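Local structure of NikO protein (Streptomyces tendae, 4FQD) at residues 195-200 and 219-224; 211-216 and 240-245. The protein catalyses an enolpyruvyl transfer essential in nikkomycin biosynthesis and belongs to the MurA subfamily of the EPSP synthase family. The protein carries 4 engineered substitutions. One frame throughout, in Å; residues are numbered along the deposited sequence.

Contacts 1 and 2 are two layers of one helix-and-sheet unit, their centres about 11 Å apart. Along the chain their segments alternate: helix 192-204 leads into strand 209-213, which leads into helix 219-231 and, after strand 235-239, strand 242-248. The two helices, paired in contact 1, pack on the face of the contact 2 strands that bears Leu212 and Trp243. Val221 CG1 meets Trp243 CZ3 at 3.6 Å, and Leu200 CD2 meets Ile245 CD1 at 3.7 Å. Past the end of the sheet, Tyr216 adds its ring, with CD2 3.5 Å from Val221 CG2. At the polar margin of contact 1, Lys197 NZ hydrogen-bonds O1 of a sulfate, probably from the crystallisation liquor, at 3.0 Å.

Contact 1 (195-200 and 219-224); sequences AVKTAL and PDVTDM. With SO4 (sulfate ion), chain C.
Val221 packs against Val196 and Leu200 of the facing helix, at the apolar centre of the contact between two nearly parallel helix segments, 11° apart in direction with axes 10.2 Å from each other. Its CG1 branch, anti to the backbone N (chi1 166°), meets Leu200 CD1 at 3.6 Å and Val196 CG1 at 3.8 Å, while CG2 rests against Lys197 CG. One turn on, towards the C-terminal side, Met224 bends at its last torsion (chi3 68°), and its CE packs on Leu200 CB at 3.7 Å and on the backbone O of Lys197.

This close apolar packing gives way to a polar margin, carried by the charged ends of Lys197 and Asp220 and a sulfate ion. Lys197 runs out fully extended beyond CG and crosses Asp220 at about a right angle, NZ forming a salt bridge to OD1 (2.8 Å) whose hydrogen bond is weak. The same NZ donates to sulfate O1, and Ser193 also binds this anion. An alanine at Lys197 would probably leave Asp220 without this salt bridge, the sulfate held by fewer bonds, and a gap beside Val221 CG2. One buried ammonium thus serves a carboxylate and an anion together, its positive charge probably offsetting part of both.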
ATOM      1  N   ALA A 195      13.043  19.130   4.066  1.00 14.35           N
ATOM      2  CA  ALA A 195      12.444  20.363   4.565  1.00 13.26           C
ATOM      3  C   ALA A 195      12.510  20.437   6.088  1.00 16.30           C
ATOM      4  O   ALA A 195      12.709  21.510   6.656  1.00 11.51           O
ATOM      5  CB  ALA A 195      11.004  20.484   4.091  1.00 12.24           C
ATOM      6  N   VAL A 196      12.341  19.290   6.740  1.00 12.84           N
ATOM      7  CA  VAL A 196      12.385  19.223   8.196  1.00 12.21           C
ATOM      8  C   VAL A 196      13.793  19.501   8.709  1.00 12.08           C
ATOM      9  O   VAL A 196      13.976  20.253   9.666  1.00 12.50           O
ATOM     10  CB  VAL A 196      11.913  17.848   8.710  1.00 11.90           C
ATOM     11  CG1 VAL A 196      12.069  17.760  10.222  1.00  9.61           C
ATOM     12  CG2 VAL A 196      10.469  17.598   8.302  1.00 13.67           C
ATOM     13  N   LYS A 197      14.782  18.890   8.064  1.00 10.69           N
ATOM     14  CA  LYS A 197      16.179  19.091   8.427  1.00 14.73           C
ATOM     15  C   LYS A 197      16.568  20.558   8.302  1.00 15.33           C
ATOM     16  O   LYS A 197      17.197  21.123   9.197  1.00 14.47           O
ATOM     17  CB  LYS A 197      17.087  18.237   7.542  1.00 11.97           C
ATOM     18  CG  LYS A 197      16.840  16.744   7.663  1.00 15.48           C
ATOM     19  CD  LYS A 197      17.651  15.968   6.640  1.00 14.29           C
ATOM     20  CE  LYS A 197      17.331  14.485   6.697  1.00 15.54           C
ATOM     21  NZ  LYS A 197      18.172  13.698   5.754  1.00 18.51           N
ATOM     22  N   THR A 198      16.182  21.170   7.187  1.00 12.80           N
ATOM     23  CA  THR A 198      16.492  22.570   6.929  1.00 10.40           C
ATOM     24  C   THR A 198      15.817  23.488   7.943  1.00 17.71           C
ATOM     25  O   THR A 198      16.458  24.371   8.514  1.00 14.65           O
ATOM     26  CB  THR A 198      16.063  22.985   5.510  1.00 13.35           C
ATOM     27  OG1 THR A 198      16.742  22.169   4.546  1.00 13.79           O
ATOM     28  CG2 THR A 198      16.399  24.446   5.257  1.00 16.63           C
ATOM     29  N   ALA A 199      14.524  23.268   8.168  1.00 12.97           N
ATOM     30  CA  ALA A 199      13.751  24.086   9.097  1.00 10.14           C
ATOM     31  C   ALA A 199      14.305  24.018  10.515  1.00 15.40           C
ATOM     32  O   ALA A 199      14.346  25.026  11.221  1.00 16.55           O
ATOM     33  CB  ALA A 199      12.292  23.672   9.079  1.00 12.58           C
ATOM     34  N   LEU A 200      14.726  22.828  10.928  1.00 11.53           N
ATOM     35  CA  LEU A 200      15.320  22.646  12.247  1.00 15.47           C
ATOM     36  C   LEU A 200      16.624  23.422  12.373  1.00 13.98           C
ATOM     37  O   LEU A 200      16.854  24.106  13.371  1.00 13.93           O
ATOM     38  CB  LEU A 200      15.563  21.165  12.530  1.00 11.62           C
ATOM     39  CG  LEU A 200      14.430  20.424  13.235  1.00 16.72           C
ATOM     40  CD1 LEU A 200      14.738  18.942  13.305  1.00 22.80           C
ATOM     41  CD2 LEU A 200      14.223  20.991  14.629  1.00 11.92           C
ATOM     42  N   PRO A 219      15.593   8.500  12.603  1.00 20.41           N
ATOM     43  CA  PRO A 219      16.835   8.933  13.264  1.00 21.46           C
ATOM     44  C   PRO A 219      17.609   9.951  12.437  1.00 18.79           C
ATOM     45  O   PRO A 219      18.424  10.699  12.978  1.00 16.18           O
ATOM     46  CB  PRO A 219      17.637   7.636  13.371  1.00 20.40           C
ATOM     47  CG  PRO A 219      16.608   6.583  13.473  1.00 18.71           C
ATOM     48  CD  PRO A 219      15.466   7.031  12.599  1.00 18.20           C
ATOM     49  N   ASP A 220      17.349   9.950  11.134  1.00 26.24           N
ATOM     50  CA  ASP A 220      17.853  10.948  10.204  1.00 22.02           C
ATOM     51  C   ASP A 220      17.699  12.349  10.788  1.00 25.04           C
ATOM     52  O   ASP A 220      18.640  13.145  10.793  1.00 18.91           O
ATOM     53  CB  ASP A 220      17.054  10.847   8.904  1.00 23.55           C
ATOM     54  CG  ASP A 220      17.872  11.193   7.688  1.00 30.52           C
ATOM     55  OD1 ASP A 220      18.886  11.903   7.834  1.00 48.92           O
ATOM     56  OD2 ASP A 220      17.498  10.756   6.580  1.00 43.34           O
ATOM     57  N   VAL A 221      16.502  12.632  11.293  1.00 18.67           N
ATOM     58  CA  VAL A 221      16.184  13.920  11.894  1.00 14.36           C
ATOM     59  C   VAL A 221      16.332  13.865  13.413  1.00 14.88           C
ATOM     60  O   VAL A 221      16.836  14.804  14.034  1.00 14.16           O
ATOM     61  CB  VAL A 221      14.747  14.353  11.528  1.00 11.48           C
ATOM     62  CG1 VAL A 221      14.282  15.503  12.403  1.00 16.28           C
ATOM     63  CG2 VAL A 221      14.666  14.727  10.058  1.00 15.28           C
ATOM     64  N   THR A 222      15.899  12.752  14.000  1.00 14.07           N
ATOM     65  CA  THR A 222      15.924  12.562  15.450  1.00 13.78           C
ATOM     66  C   THR A 222      17.307  12.782  16.060  1.00 12.03           C
ATOM     67  O   THR A 222      17.443  13.464  17.076  1.00 11.94           O
ATOM     68  CB  THR A 222      15.399  11.159  15.837  1.00 16.91           C
ATOM     69  OG1 THR A 222      13.967  11.161  15.805  1.00 21.66           O
ATOM     70  CG2 THR A 222      15.862  10.766  17.234  1.00 30.15           C
ATOM     71  N   ASP A 223      18.331  12.215  15.431  1.00 12.94           N
ATOM     72  CA  ASP A 223      19.691  12.335  15.942  1.00 13.01           C
ATOM     73  C   ASP A 223      20.242  13.755  15.823  1.00 13.01           C
ATOM     74  O   ASP A 223      21.045  14.181  16.652  1.00 13.47           O
ATOM     75  CB  ASP A 223      20.626  11.339  15.251  1.00 17.18           C
ATOM     76  CG  ASP A 223      20.347   9.904  15.656  1.00 24.83           C
ATOM     77  OD1 ASP A 223      19.697   9.698  16.704  1.00 15.45           O
ATOM     78  OD2 ASP A 223      20.780   8.984  14.931  1.00 24.59           O
ATOM     79  N   MET A 224      19.810  14.487  14.799  1.00 10.56           N
ATOM     80  CA  MET A 224      20.246  15.868  14.632  1.00 10.86           C
ATOM     81  C   MET A 224      19.683  16.743  15.749  1.00 15.52           C
ATOM     82  O   MET A 224      20.330  17.691  16.196  1.00 13.59           O
ATOM     83  CB  MET A 224      19.838  16.423  13.266  1.00 10.20           C
ATOM     84  CG  MET A 224      20.425  17.799  12.974  1.00 15.01           C
ATOM     85  SD  MET A 224      19.966  18.483  11.369  1.00 26.26           S
ATOM     86  CE  MET A 224      18.217  18.768  11.604  1.00 15.19           C
TER
HETATM   87  S   SO4 C 501      16.994  13.585   2.118  1.00 44.01           S
HETATM   88  O1  SO4 C 501      16.661  14.397   3.285  1.00 26.60           O
HETATM   89  O2  SO4 C 501      18.437  13.623   1.894  1.00 29.46           O
HETATM   90  O3  SO4 C 501      16.573  12.208   2.355  1.00 59.60           O
HETATM   91  O4  SO4 C 501      16.302  14.111   0.945  1.00 27.28           O

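Contact 2 (211-216 and 240-245); sequences TLQHPY and PETWVI
Leu212 and Trp243 form the hydrogen-bonded pair at the middle of this antiparallel strand pairing, in which strands 211-213 and 242-245 run at 160° to each other. Leu212 N donates to Trp243 O at 2.7 Å, and Trp243 N returns the bond to Leu212 O at 2.9 Å. His214 N reaches Glu241 O at 2.9 Å, carrying the backbone pairing one bond past the strands, into the loop after strand 209-213. Two of these acceptors are shared with CA-H...O contacts: Trp243 O takes Thr211 CA as well as Leu212 N, and Glu241 O takes Gln213 CA as well as His214 N.

Apolar packing is concentrated on the face that carries Leu212 and Trp243. Pro215 places CG over one face of the indole, 3.6 Å from the centroid of the six-membered ring and 17° off the normal, a CH-pi contact, while CB approaches CE3 and CZ3. Leu212 CG meets Ile245 CD1 at 3.7 Å. On the reverse face Thr211 CG2 touches Thr242 CG2 at 3.8 Å, and Thr211 lies alongside Val244.

The polar groups of His214 and Glu241 find their main partners outside the pair. Glu241 OE1 comes within 3.7 Å of His214 CD2, but the carboxylate is bound in a salt bridge to Arg337, and His214 ND1 hydrogen-bonds to Asp176.

Strands 174-176 and 235-239 flank the pair, completing a mixed four-stranded sheet with helices 192-204 and 219-231 on the Trp243 face, as in the inverse beta/alpha barrel fold of EPSP synthase-family enzymes.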
ATOM      1  N   THR A 211       8.214  27.024  15.473  1.00 11.25           N
ATOM      2  CA  THR A 211       7.384  25.862  15.764  1.00 13.75           C
ATOM      3  C   THR A 211       7.131  25.030  14.512  1.00 13.81           C
ATOM      4  O   THR A 211       6.561  25.518  13.536  1.00 12.09           O
ATOM      5  CB  THR A 211       6.036  26.277  16.379  1.00 14.98           C
ATOM      6  OG1 THR A 211       6.268  27.096  17.532  1.00 17.76           O
ATOM      7  CG2 THR A 211       5.235  25.049  16.787  1.00 13.29           C
ATOM      8  N   LEU A 212       7.556  23.771  14.548  1.00 11.61           N
ATOM      9  CA  LEU A 212       7.397  22.878  13.408  1.00 13.97           C
ATOM     10  C   LEU A 212       6.296  21.855  13.661  1.00 15.09           C
ATOM     11  O   LEU A 212       6.187  21.300  14.754  1.00 15.87           O
ATOM     12  CB  LEU A 212       8.716  22.171  13.091  1.00 10.32           C
ATOM     13  CG  LEU A 212       9.937  23.081  12.950  1.00 13.04           C
ATOM     14  CD1 LEU A 212      11.154  22.288  12.496  1.00 12.10           C
ATOM     15  CD2 LEU A 212       9.650  24.233  11.999  1.00 11.52           C
ATOM     16  N   GLN A 213       5.484  21.604  12.640  1.00 20.33           N
ATOM     17  CA  GLN A 213       4.341  20.711  12.780  1.00 19.91           C
ATOM     18  C   GLN A 213       4.465  19.477  11.895  1.00 14.14           C
ATOM     19  O   GLN A 213       4.857  19.579  10.735  1.00 14.79           O
ATOM     20  CB  GLN A 213       3.054  21.457  12.441  1.00 19.60           C
ATOM     21  CG  GLN A 213       1.890  21.037  13.289  1.00 24.91           C
ATOM     22  CD  GLN A 213       2.067  21.441  14.737  1.00 39.20           C
ATOM     23  OE1 GLN A 213       1.688  20.705  15.645  1.00 35.42           O
ATOM     24  NE2 GLN A 213       2.629  22.626  14.959  1.00 28.82           N
ATOM     25  N   HIS A 214       4.110  18.320  12.451  1.00 12.77           N
ATOM     26  CA  HIS A 214       4.198  17.038  11.748  1.00 17.08           C
ATOM     27  C   HIS A 214       5.580  16.786  11.145  1.00 15.94           C
ATOM     28  O   HIS A 214       5.721  16.710   9.925  1.00 15.39           O
ATOM     29  CB  HIS A 214       3.133  16.946  10.652  1.00 15.49           C
ATOM     30  CG  HIS A 214       1.741  17.217  11.131  1.00 18.32           C
ATOM     31  ND1 HIS A 214       1.076  18.392  10.862  1.00 18.12           N
ATOM     32  CD2 HIS A 214       0.889  16.460  11.864  1.00 19.21           C
ATOM     33  CE1 HIS A 214      -0.126  18.351  11.406  1.00 22.29           C
ATOM     34  NE2 HIS A 214      -0.266  17.190  12.022  1.00 28.66           N
ATOM     35  N   PRO A 215       6.604  16.647  11.999  1.00 13.15           N
ATOM     36  CA  PRO A 215       7.977  16.517  11.501  1.00 16.06           C
ATOM     37  C   PRO A 215       8.326  15.100  11.054  1.00 12.88           C
ATOM     38  O   PRO A 215       7.637  14.141  11.406  1.00 11.32           O
ATOM     39  CB  PRO A 215       8.812  16.892  12.724  1.00 15.25           C
ATOM     40  CG  PRO A 215       7.990  16.422  13.874  1.00 13.93           C
ATOM     41  CD  PRO A 215       6.548  16.613  13.472  1.00 12.64           C
ATOM     42  N   TYR A 216       9.394  14.987  10.271  1.00 12.37           N
ATOM     43  CA  TYR A 216       9.959  13.699   9.891  1.00 14.13           C
ATOM     44  C   TYR A 216      10.496  13.046  11.161  1.00 15.45           C
ATOM     45  O   TYR A 216      11.036  13.734  12.027  1.00  9.96           O
ATOM     46  CB  TYR A 216      11.078  13.919   8.874  1.00 16.19           C
ATOM     47  CG  TYR A 216      11.577  12.672   8.183  1.00 19.74           C
ATOM     48  CD1 TYR A 216      10.793  12.011   7.245  1.00 14.22           C
ATOM     49  CD2 TYR A 216      12.845  12.174   8.445  1.00 18.76           C
ATOM     50  CE1 TYR A 216      11.255  10.876   6.602  1.00 13.07           C
ATOM     51  CE2 TYR A 216      13.316  11.045   7.807  1.00 20.06           C
ATOM     52  CZ  TYR A 216      12.518  10.400   6.889  1.00 21.21           C
ATOM     53  OH  TYR A 216      12.988   9.272   6.255  1.00 31.41           O
ATOM     54  N   PRO A 240       2.964  15.398  20.324  1.00 29.03           N
ATOM     55  CA  PRO A 240       3.367  14.277  19.467  1.00 25.30           C
ATOM     56  C   PRO A 240       3.742  14.755  18.069  1.00 26.37           C
ATOM     57  O   PRO A 240       4.585  14.143  17.415  1.00 24.68           O
ATOM     58  CB  PRO A 240       2.101  13.417  19.403  1.00 26.53           C
ATOM     59  CG  PRO A 240       1.348  13.759  20.641  1.00 26.88           C
ATOM     60  CD  PRO A 240       1.612  15.214  20.876  1.00 27.58           C
ATOM     61  N   GLU A 241       3.121  15.843  17.626  1.00 19.22           N
ATOM     62  CA  GLU A 241       3.363  16.372  16.290  1.00 20.94           C
ATOM     63  C   GLU A 241       3.825  17.825  16.324  1.00 15.43           C
ATOM     64  O   GLU A 241       3.762  18.525  15.315  1.00 20.45           O
ATOM     65  CB  GLU A 241       2.096  16.254  15.435  1.00 23.93           C
ATOM     66  CG  GLU A 241       1.554  14.837  15.299  1.00 19.26           C
ATOM     67  CD  GLU A 241       2.445  13.943  14.455  1.00 21.01           C
ATOM     68  OE1 GLU A 241       3.370  14.467  13.799  1.00 18.63           O
ATOM     69  OE2 GLU A 241       2.219  12.714  14.444  1.00 21.27           O
ATOM     70  N   THR A 242       4.292  18.275  17.484  1.00 20.62           N
ATOM     71  CA  THR A 242       4.703  19.667  17.641  1.00 19.88           C
ATOM     72  C   THR A 242       6.109  19.804  18.212  1.00 16.84           C
ATOM     73  O   THR A 242       6.370  19.414  19.349  1.00 19.74           O
ATOM     74  CB  THR A 242       3.726  20.449  18.538  1.00 17.41           C
ATOM     75  OG1 THR A 242       2.412  20.409  17.967  1.00 15.16           O
ATOM     76  CG2 THR A 242       4.173  21.897  18.675  1.00 10.58           C
ATOM     77  N   TRP A 243       7.011  20.365  17.412  1.00 12.93           N
ATOM     78  CA  TRP A 243       8.372  20.634  17.855  1.00 14.58           C
ATOM     79  C   TRP A 243       8.615  22.135  17.933  1.00 16.53           C
ATOM     80  O   TRP A 243       8.360  22.864  16.974  1.00 13.45           O
ATOM     81  CB  TRP A 243       9.389  19.983  16.916  1.00 13.59           C
ATOM     82  CG  TRP A 243       9.417  18.489  17.001  1.00 17.89           C
ATOM     83  CD1 TRP A 243       8.609  17.696  17.762  1.00 17.62           C
ATOM     84  CD2 TRP A 243      10.300  17.607  16.306  1.00 16.06           C
ATOM     85  NE1 TRP A 243       8.932  16.375  17.581  1.00 15.43           N
ATOM     86  CE2 TRP A 243       9.975  16.292  16.684  1.00 17.03           C
ATOM     87  CE3 TRP A 243      11.343  17.797  15.388  1.00 18.20           C
ATOM     88  CZ2 TRP A 243      10.640  15.176  16.191  1.00 17.54           C
ATOM     89  CZ3 TRP A 243      12.006  16.689  14.895  1.00 12.88           C
ATOM     90  CH2 TRP A 243      11.653  15.396  15.297  1.00  9.45           C
ATOM     91  N   VAL A 244       9.107  22.589  19.080  1.00 12.74           N
ATOM     92  CA  VAL A 244       9.346  24.010  19.301  1.00 14.25           C
ATOM     93  C   VAL A 244      10.830  24.295  19.506  1.00 17.70           C
ATOM     94  O   VAL A 244      11.457  23.748  20.414  1.00 15.90           O
ATOM     95  CB  VAL A 244       8.557  24.527  20.522  1.00 16.90           C
ATOM     96  CG1 VAL A 244       8.891  25.984  20.793  1.00 11.90           C
ATOM     97  CG2 VAL A 244       7.062  24.347  20.304  1.00  9.98           C
ATOM     98  N   ILE A 245      11.387  25.152  18.658  1.00 15.24           N
ATOM     99  CA  ILE A 245      12.787  25.536  18.773  1.00 14.86           C
ATOM    100  C   ILE A 245      12.923  26.967  19.277  1.00 16.85           C
ATOM    101  O   ILE A 245      12.680  27.921  18.538  1.00 14.20           O
ATOM    102  CB  ILE A 245      13.531  25.425  17.426  1.00 15.96           C
ATOM    103  CG1 ILE A 245      13.339  24.038  16.809  1.00 12.21           C
ATOM    104  CG2 ILE A 245      15.010  25.743  17.608  1.00 10.25           C
ATOM    105  CD1 ILE A 245      12.318  24.005  15.693  1.00 11.71           C
TER